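Local coordinates for protein D-ribulose-5-phosphate 3-epimerase, putative (Plasmodium falciparum, PDB 1TQX) that probably catalyses the interconversion of D-ribulose 5-phosphate and D-xylulose 5-phosphate, using a divalent metal ion in a TIM-barrel active site, at residues Q177-L182 / I197-T202; G118-P123 / L143-E148. All coordinates share one frame; numbering follows the deposited sequence.

Interaction 1 (Q177-L182 / I197-T202). With ZN (zinc ion), chain D; SO4 (sulfate ion), chain C.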
ATOM      1  N   GLN A 177      -5.388  -2.247   3.872  1.00 22.83           N
ATOM      2  CA  GLN A 177      -4.480  -1.112   3.824  1.00 21.24           C
ATOM      3  C   GLN A 177      -5.197   0.144   3.319  1.00 21.54           C
ATOM      4  O   GLN A 177      -6.023   0.073   2.410  1.00 21.18           O
ATOM      5  CB  GLN A 177      -3.308  -1.491   2.900  1.00 21.60           C
ATOM      6  CG  GLN A 177      -2.174  -0.497   2.807  1.00 21.18           C
ATOM      7  CD  GLN A 177      -1.028  -1.031   1.967  1.00 23.46           C
ATOM      8  OE1 GLN A 177      -1.246  -1.559   0.875  1.00 23.72           O
ATOM      9  NE2 GLN A 177       0.199  -0.892   2.465  1.00 19.77           N
ATOM     10  N   VAL A 178      -4.902   1.288   3.932  1.00 20.93           N
ATOM     11  CA  VAL A 178      -5.511   2.551   3.519  1.00 21.16           C
ATOM     12  C   VAL A 178      -4.377   3.439   3.057  1.00 21.56           C
ATOM     13  O   VAL A 178      -3.290   3.419   3.632  1.00 21.11           O
ATOM     14  CB  VAL A 178      -6.317   3.218   4.664  1.00 21.03           C
ATOM     15  CG1 VAL A 178      -7.598   2.428   4.895  1.00 21.81           C
ATOM     16  CG2 VAL A 178      -5.491   3.278   5.939  1.00 22.87           C
ATOM     17  N   ASP A 179      -4.637   4.237   2.030  1.00 22.68           N
ATOM     18  CA  ASP A 179      -3.584   5.048   1.438  1.00 23.38           C
ATOM     19  C   ASP A 179      -4.136   6.347   0.858  1.00 21.95           C
ATOM     20  O   ASP A 179      -4.965   6.322  -0.051  1.00 21.25           O
ATOM     21  CB  ASP A 179      -2.936   4.166   0.363  1.00 23.61           C
ATOM     22  CG  ASP A 179      -1.810   4.837  -0.393  1.00 27.79           C
ATOM     23  OD1 ASP A 179      -1.242   4.128  -1.257  1.00 26.79           O
ATOM     24  OD2 ASP A 179      -1.487   6.021  -0.150  1.00 26.67           O
ATOM     25  N   GLY A 180      -3.673   7.477   1.388  1.00 22.29           N
ATOM     26  CA  GLY A 180      -4.141   8.768   0.910  1.00 23.09           C
ATOM     27  C   GLY A 180      -4.679   9.660   2.014  1.00 23.57           C
ATOM     28  O   GLY A 180      -5.807   9.484   2.478  1.00 23.69           O
ATOM     29  N   GLY A 181      -3.860  10.610   2.450  1.00 23.65           N
ATOM     30  CA  GLY A 181      -4.277  11.532   3.491  1.00 23.46           C
ATOM     31  C   GLY A 181      -4.307  10.986   4.908  1.00 23.31           C
ATOM     32  O   GLY A 181      -5.017  11.523   5.758  1.00 23.25           O
ATOM     33  N   LEU A 182      -3.550   9.925   5.175  1.00 21.53           N
ATOM     34  CA  LEU A 182      -3.523   9.357   6.518  1.00 22.40           C
ATOM     35  C   LEU A 182      -2.668  10.182   7.474  1.00 23.58           C
ATOM     36  O   LEU A 182      -1.518  10.513   7.173  1.00 23.96           O
ATOM     37  CB  LEU A 182      -2.993   7.912   6.495  1.00 21.37           C
ATOM     38  CG  LEU A 182      -4.001   6.782   6.254  1.00 21.55           C
ATOM     39  CD1 LEU A 182      -5.059   6.796   7.365  1.00 21.35           C
ATOM     40  CD2 LEU A 182      -4.663   6.949   4.896  1.00 20.28           C
ATOM     41  N   ILE A 197      -3.201  -1.802   8.198  1.00 22.77           N
ATOM     42  CA  ILE A 197      -1.954  -1.364   7.585  1.00 22.20           C
ATOM     43  C   ILE A 197      -2.161   0.084   7.164  1.00 21.51           C
ATOM     44  O   ILE A 197      -3.092   0.400   6.426  1.00 22.11           O
ATOM     45  CB  ILE A 197      -1.583  -2.223   6.361  1.00 22.17           C
ATOM     46  CG1 ILE A 197      -1.507  -3.700   6.774  1.00 24.20           C
ATOM     47  CG2 ILE A 197      -0.235  -1.765   5.803  1.00 22.19           C
ATOM     48  CD1 ILE A 197      -1.083  -4.625   5.658  1.00 26.77           C
ATOM     49  N   ILE A 198      -1.282   0.961   7.630  1.00 20.78           N
ATOM     50  CA  ILE A 198      -1.412   2.384   7.349  1.00 20.25           C
ATOM     51  C   ILE A 198      -0.311   2.967   6.483  1.00 19.23           C
ATOM     52  O   ILE A 198       0.857   2.967   6.874  1.00 20.16           O
ATOM     53  CB  ILE A 198      -1.440   3.179   8.670  1.00 21.15           C
ATOM     54  CG1 ILE A 198      -2.489   2.579   9.615  1.00 20.84           C
ATOM     55  CG2 ILE A 198      -1.693   4.663   8.384  1.00 22.44           C
ATOM     56  CD1 ILE A 198      -3.908   2.590   9.079  1.00 22.36           C
ATOM     57  N   VAL A 199      -0.678   3.474   5.313  1.00 18.95           N
ATOM     58  CA  VAL A 199       0.303   4.104   4.439  1.00 18.17           C
ATOM     59  C   VAL A 199       0.202   5.606   4.682  1.00 19.15           C
ATOM     60  O   VAL A 199      -0.864   6.199   4.507  1.00 20.34           O
ATOM     61  CB  VAL A 199       0.013   3.813   2.949  1.00 17.95           C
ATOM     62  CG1 VAL A 199       0.944   4.643   2.066  1.00 18.62           C
ATOM     63  CG2 VAL A 199       0.200   2.331   2.666  1.00 17.03           C
ATOM     64  N   ALA A 200       1.305   6.223   5.084  1.00 20.15           N
ATOM     65  CA  ALA A 200       1.303   7.656   5.356  1.00 21.59           C
ATOM     66  C   ALA A 200       2.532   8.298   4.740  1.00 21.07           C
ATOM     67  O   ALA A 200       3.648   7.811   4.912  1.00 21.53           O
ATOM     68  CB  ALA A 200       1.284   7.903   6.869  1.00 21.17           C
ATOM     69  N   GLY A 201       2.324   9.396   4.024  1.00 22.01           N
ATOM     70  CA  GLY A 201       3.441  10.078   3.402  1.00 22.05           C
ATOM     71  C   GLY A 201       3.762  11.387   4.089  1.00 23.57           C
ATOM     72  O   GLY A 201       4.649  11.461   4.942  1.00 22.03           O
ATOM     73  N   THR A 202       3.024  12.423   3.714  1.00 23.48           N
ATOM     74  CA  THR A 202       3.216  13.753   4.266  1.00 25.54           C
ATOM     75  C   THR A 202       3.248  13.816   5.792  1.00 24.68           C
ATOM     76  O   THR A 202       4.142  14.440   6.372  1.00 26.69           O
ATOM     77  CB  THR A 202       2.108  14.705   3.778  1.00 27.62           C
ATOM     78  OG1 THR A 202       2.051  14.684   2.346  1.00 31.77           O
ATOM     79  CG2 THR A 202       2.385  16.125   4.246  1.00 29.78           C
TER
HETATM   80 ZN    ZN D 900       0.522   3.639  -2.593  1.00 23.78          ZN
HETATM   81  S   SO4 C2224      -0.255  11.244   1.609  1.00 34.29           S
HETATM   82  O1  SO4 C2224       0.333  10.018   2.181  1.00 37.64           O
HETATM   83  O2  SO4 C2224      -1.119  10.890   0.468  1.00 36.30           O
HETATM   84  O3  SO4 C2224      -1.081  11.908   2.625  1.00 38.65           O
HETATM   85  O4  SO4 C2224       0.824  12.155   1.175  1.00 36.07           O
HETATM   86  O   HOH W   1      -1.660   8.394   3.228  1.00 21.27           O
HETATM   87  O   HOH W   2       0.086  11.445   5.044  1.00 25.21           O
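V199 sits between the side chains of Q177 and D179 and gives one methyl group to each. CG2 approaches the amide end of Q177, 3.2 Å from NE2, whereas CG1 lies 3.6 Å from OD2 of D179. The torsion divides the branches this way: CG1 is anti to the backbone N (chi1 172°), and CG2 stays beside that nitrogen, turned back toward Q177. Q177 has an extended chain that passes obliquely over V199 CG2 and the CG2 of I197, the latter 3.5 Å from NE2. A long residue with a polar tip suits this buried place, because its methylenes pack on the branched aliphatic groups while NE2 hydrogen-bonds to D68. Beneath these side chains the backbones pair in parallel, V178 N giving a bond to I197 O (3.2 Å) and V199 N one to V178 O (3.1 Å). The two are neighbouring strands of the TIM barrel, joined through helix 184-193 in a right-handed beta-alpha-beta unit. Q177, D179, I197 and V199 face the barrel interior; V178 and I198 touch each other on the outer face, against that helix. At the end of its strand D179 binds zinc through OD1 (2.3 Å), together with H36, D38 and H70, and it is the predicted proton donor. G180 and G181 turn the chain at positive phi, backbone angles that suit glycine, and bring L182 back so that its CB rests 3.4 Å from V199 O. That carbonyl also receives a bond from a water that accepts from G180 N and L182 N and donates to a bound sulfate. T202 OG1 donates to sulfate O4 (3.0 Å), while G181 N and G201 N, the latter at a helix N-cap, make weak bonds to other oxygens, consistent with a site for the substrate phosphate.

Interaction 2 (G118-P123 / L143-E148)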
ATOM      1  N   GLY A 118      -1.128  -7.993  -3.385  1.00 20.38           N
ATOM      2  CA  GLY A 118      -2.123  -7.033  -2.971  1.00 20.84           C
ATOM      3  C   GLY A 118      -2.900  -6.573  -4.189  1.00 20.96           C
ATOM      4  O   GLY A 118      -2.409  -6.660  -5.317  1.00 20.40           O
ATOM      5  N   ILE A 119      -4.125  -6.115  -3.975  1.00 21.31           N
ATOM      6  CA  ILE A 119      -4.925  -5.602  -5.077  1.00 21.57           C
ATOM      7  C   ILE A 119      -5.531  -4.297  -4.575  1.00 20.86           C
ATOM      8  O   ILE A 119      -5.999  -4.216  -3.436  1.00 20.51           O
ATOM      9  CB  ILE A 119      -6.035  -6.597  -5.521  1.00 21.99           C
ATOM     10  CG1 ILE A 119      -6.646  -6.121  -6.842  1.00 23.02           C
ATOM     11  CG2 ILE A 119      -7.122  -6.715  -4.451  1.00 21.41           C
ATOM     12  CD1 ILE A 119      -7.577  -7.135  -7.500  1.00 21.62           C
ATOM     13  N   SER A 120      -5.497  -3.270  -5.415  1.00 20.58           N
ATOM     14  CA  SER A 120      -6.020  -1.973  -5.026  1.00 20.79           C
ATOM     15  C   SER A 120      -7.211  -1.517  -5.865  1.00 21.80           C
ATOM     16  O   SER A 120      -7.355  -1.903  -7.029  1.00 21.77           O
ATOM     17  CB  SER A 120      -4.904  -0.924  -5.109  1.00 19.97           C
ATOM     18  OG  SER A 120      -5.349   0.348  -4.660  1.00 22.30           O
ATOM     19  N   ILE A 121      -8.065  -0.707  -5.244  1.00 21.44           N
ATOM     20  CA  ILE A 121      -9.236  -0.137  -5.900  1.00 22.85           C
ATOM     21  C   ILE A 121      -9.263   1.370  -5.653  1.00 23.45           C
ATOM     22  O   ILE A 121      -8.996   1.832  -4.542  1.00 21.53           O
ATOM     23  CB  ILE A 121     -10.572  -0.740  -5.375  1.00 23.06           C
ATOM     24  CG1 ILE A 121     -10.571  -0.772  -3.844  1.00 24.86           C
ATOM     25  CG2 ILE A 121     -10.804  -2.115  -5.984  1.00 21.96           C
ATOM     26  CD1 ILE A 121     -11.879  -1.257  -3.238  1.00 26.94           C
ATOM     27  N   LYS A 122      -9.582   2.128  -6.698  1.00 23.45           N
ATOM     28  CA  LYS A 122      -9.654   3.578  -6.602  1.00 24.56           C
ATOM     29  C   LYS A 122     -10.983   4.000  -5.958  1.00 24.67           C
ATOM     30  O   LYS A 122     -11.916   3.204  -5.858  1.00 24.39           O
ATOM     31  CB  LYS A 122      -9.485   4.195  -7.995  1.00 23.39           C
ATOM     32  CG  LYS A 122      -8.134   3.854  -8.627  1.00 27.73           C
ATOM     33  CD  LYS A 122      -7.794   4.718  -9.837  1.00 28.90           C
ATOM     34  CE  LYS A 122      -8.657   4.397 -11.042  1.00 30.68           C
ATOM     35  NZ  LYS A 122      -8.312   5.255 -12.222  1.00 30.58           N
ATOM     36  N   PRO A 123     -11.078   5.259  -5.507  1.00 25.58           N
ATOM     37  CA  PRO A 123     -12.291   5.776  -4.865  1.00 25.37           C
ATOM     38  C   PRO A 123     -13.630   5.427  -5.514  1.00 25.66           C
ATOM     39  O   PRO A 123     -14.562   5.014  -4.829  1.00 26.03           O
ATOM     40  CB  PRO A 123     -12.039   7.279  -4.828  1.00 24.95           C
ATOM     41  CG  PRO A 123     -10.547   7.345  -4.620  1.00 25.22           C
ATOM     42  CD  PRO A 123     -10.048   6.313  -5.603  1.00 24.60           C
ATOM     43  N   LEU A 143      -5.739  -2.821  -0.890  1.00 21.80           N
ATOM     44  CA  LEU A 143      -5.366  -1.433  -0.649  1.00 21.58           C
ATOM     45  C   LEU A 143      -6.524  -0.530  -1.067  1.00 21.47           C
ATOM     46  O   LEU A 143      -6.778  -0.342  -2.257  1.00 21.39           O
ATOM     47  CB  LEU A 143      -4.102  -1.090  -1.460  1.00 22.85           C
ATOM     48  CG  LEU A 143      -3.328   0.210  -1.191  1.00 22.53           C
ATOM     49  CD1 LEU A 143      -2.065   0.213  -2.056  1.00 22.50           C
ATOM     50  CD2 LEU A 143      -4.178   1.422  -1.505  1.00 26.32           C
ATOM     51  N   VAL A 144      -7.232   0.008  -0.077  1.00 21.15           N
ATOM     52  CA  VAL A 144      -8.359   0.898  -0.314  1.00 20.57           C
ATOM     53  C   VAL A 144      -7.826   2.325  -0.434  1.00 20.79           C
ATOM     54  O   VAL A 144      -7.388   2.909   0.556  1.00 19.97           O
ATOM     55  CB  VAL A 144      -9.382   0.836   0.860  1.00 22.86           C
ATOM     56  CG1 VAL A 144     -10.488   1.867   0.654  1.00 24.18           C
ATOM     57  CG2 VAL A 144      -9.975  -0.564   0.967  1.00 21.11           C
ATOM     58  N   MET A 145      -7.835   2.876  -1.646  1.00 20.92           N
ATOM     59  CA  MET A 145      -7.364   4.244  -1.841  1.00 21.70           C
ATOM     60  C   MET A 145      -8.347   5.174  -1.143  1.00 22.46           C
ATOM     61  O   MET A 145      -9.559   5.070  -1.353  1.00 23.61           O
ATOM     62  CB  MET A 145      -7.315   4.613  -3.328  1.00 19.49           C
ATOM     63  CG  MET A 145      -6.225   3.926  -4.141  1.00 22.27           C
ATOM     64  SD  MET A 145      -4.553   4.230  -3.513  1.00 26.98           S
ATOM     65  CE  MET A 145      -4.428   6.003  -3.626  1.00 25.01           C
ATOM     66  N   THR A 146      -7.832   6.072  -0.310  1.00 21.28           N
ATOM     67  CA  THR A 146      -8.692   7.026   0.382  1.00 22.74           C
ATOM     68  C   THR A 146      -8.536   8.403  -0.257  1.00 24.97           C
ATOM     69  O   THR A 146      -8.965   9.421   0.293  1.00 24.09           O
ATOM     70  CB  THR A 146      -8.380   7.084   1.892  1.00 21.20           C
ATOM     71  OG1 THR A 146      -6.965   7.161   2.098  1.00 21.48           O
ATOM     72  CG2 THR A 146      -8.928   5.838   2.588  1.00 24.27           C
ATOM     73  N   VAL A 147      -7.919   8.409  -1.436  1.00 25.16           N
ATOM     74  CA  VAL A 147      -7.713   9.616  -2.218  1.00 27.72           C
ATOM     75  C   VAL A 147      -7.545   9.204  -3.683  1.00 29.37           C
ATOM     76  O   VAL A 147      -7.279   8.037  -3.969  1.00 27.63           O
ATOM     77  CB  VAL A 147      -6.451  10.383  -1.754  1.00 30.11           C
ATOM     78  CG1 VAL A 147      -5.184   9.734  -2.320  1.00 28.20           C
ATOM     79  CG2 VAL A 147      -6.549  11.816  -2.180  1.00 32.49           C
ATOM     80  N   GLU A 148      -7.729  10.148  -4.606  1.00 30.40           N
ATOM     81  CA  GLU A 148      -7.559   9.866  -6.034  1.00 32.48           C
ATOM     82  C   GLU A 148      -6.051   9.665  -6.231  1.00 31.19           C
ATOM     83  O   GLU A 148      -5.266  10.598  -6.076  1.00 30.62           O
ATOM     84  CB  GLU A 148      -8.061  11.057  -6.860  1.00 37.37           C
ATOM     85  CG  GLU A 148      -9.532  11.396  -6.616  1.00 45.14           C
ATOM     86  CD  GLU A 148      -9.889  12.838  -6.956  1.00 51.22           C
ATOM     87  OE1 GLU A 148      -9.692  13.255  -8.121  1.00 55.07           O
ATOM     88  OE2 GLU A 148     -10.372  13.559  -6.053  1.00 51.02           O
TER
HETATM   89  O   HOH W   3     -11.045   3.032  -2.650  1.00 21.03           O
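The carbonyl plane of L143 is approached from its two opposite faces, by S120 OG on one and by I121 N on the other. The hydroxyl donates to L143 O at 2.9 Å, tilted 30° from the plane; the hydrogen bond from I121 N is longer (3.3 Å) and runs nearly straight onto the oxygen. S120 reaches it because OG is anti to the backbone N (chi1 -176°), folded beside its own carbonyl carbon. A small hydroxyl residue suits the place: OG grips the neighbouring strand while also lying 3.5 Å from L143 CD2. Further on, the puckered ring of P123 sets CG against V147 O (3.4 Å) and CD against M145 CB (3.9 Å). Lacking an amide hydrogen, proline fits here just past the strand, where its ring packs on V147 and M145. M145 CG, anti to the carbonyl carbon (chi1 -71°), packs against S120 OG; bends at chi2 and chi3 then turn the thioether end away from strand 118-121, and the side chain touches H70 and D179. Two further backbone bonds, L143 N to I119 O (2.9 Å) and M145 N to I121 O (3.3 Å), continue the parallel ladder. Beyond them one water donates to both I121 O and M145 O, bridging the strands where they begin to part. S120 and L143 lie on the inner face and touch H70; I121 and V144 lie on the outer face. The L143 side chain comes close to the zinc, and V147, beyond the strand, lies near the bound sulfate. This is a beta-alpha-beta unit, strand 116-121, helix 131-134 and strand 141-145, of the TIM barrel, whose active site lies at the C-terminal ends of the strands.

Overall arrangement
From the N terminus, strand 116-121 comes first, and interaction 2 closes a loop through the short helix 131-134 when strand 141-145 pairs with it. The chain then passes through helix 161-170 into strand 175-179, and interaction 1 closes a second loop, through helix 184-193, with strand 197-200. The loops follow in series, without nesting or crossing. They meet because strands 141-145 and 175-179 are neighbours, so that four consecutive barrel strands are joined: V144 N and Q177 O, and T146 OG1 and G180 O just past the strand ends, probably form hydrogen bonds. L143 of interaction 2 lies close to both D179 and the zinc.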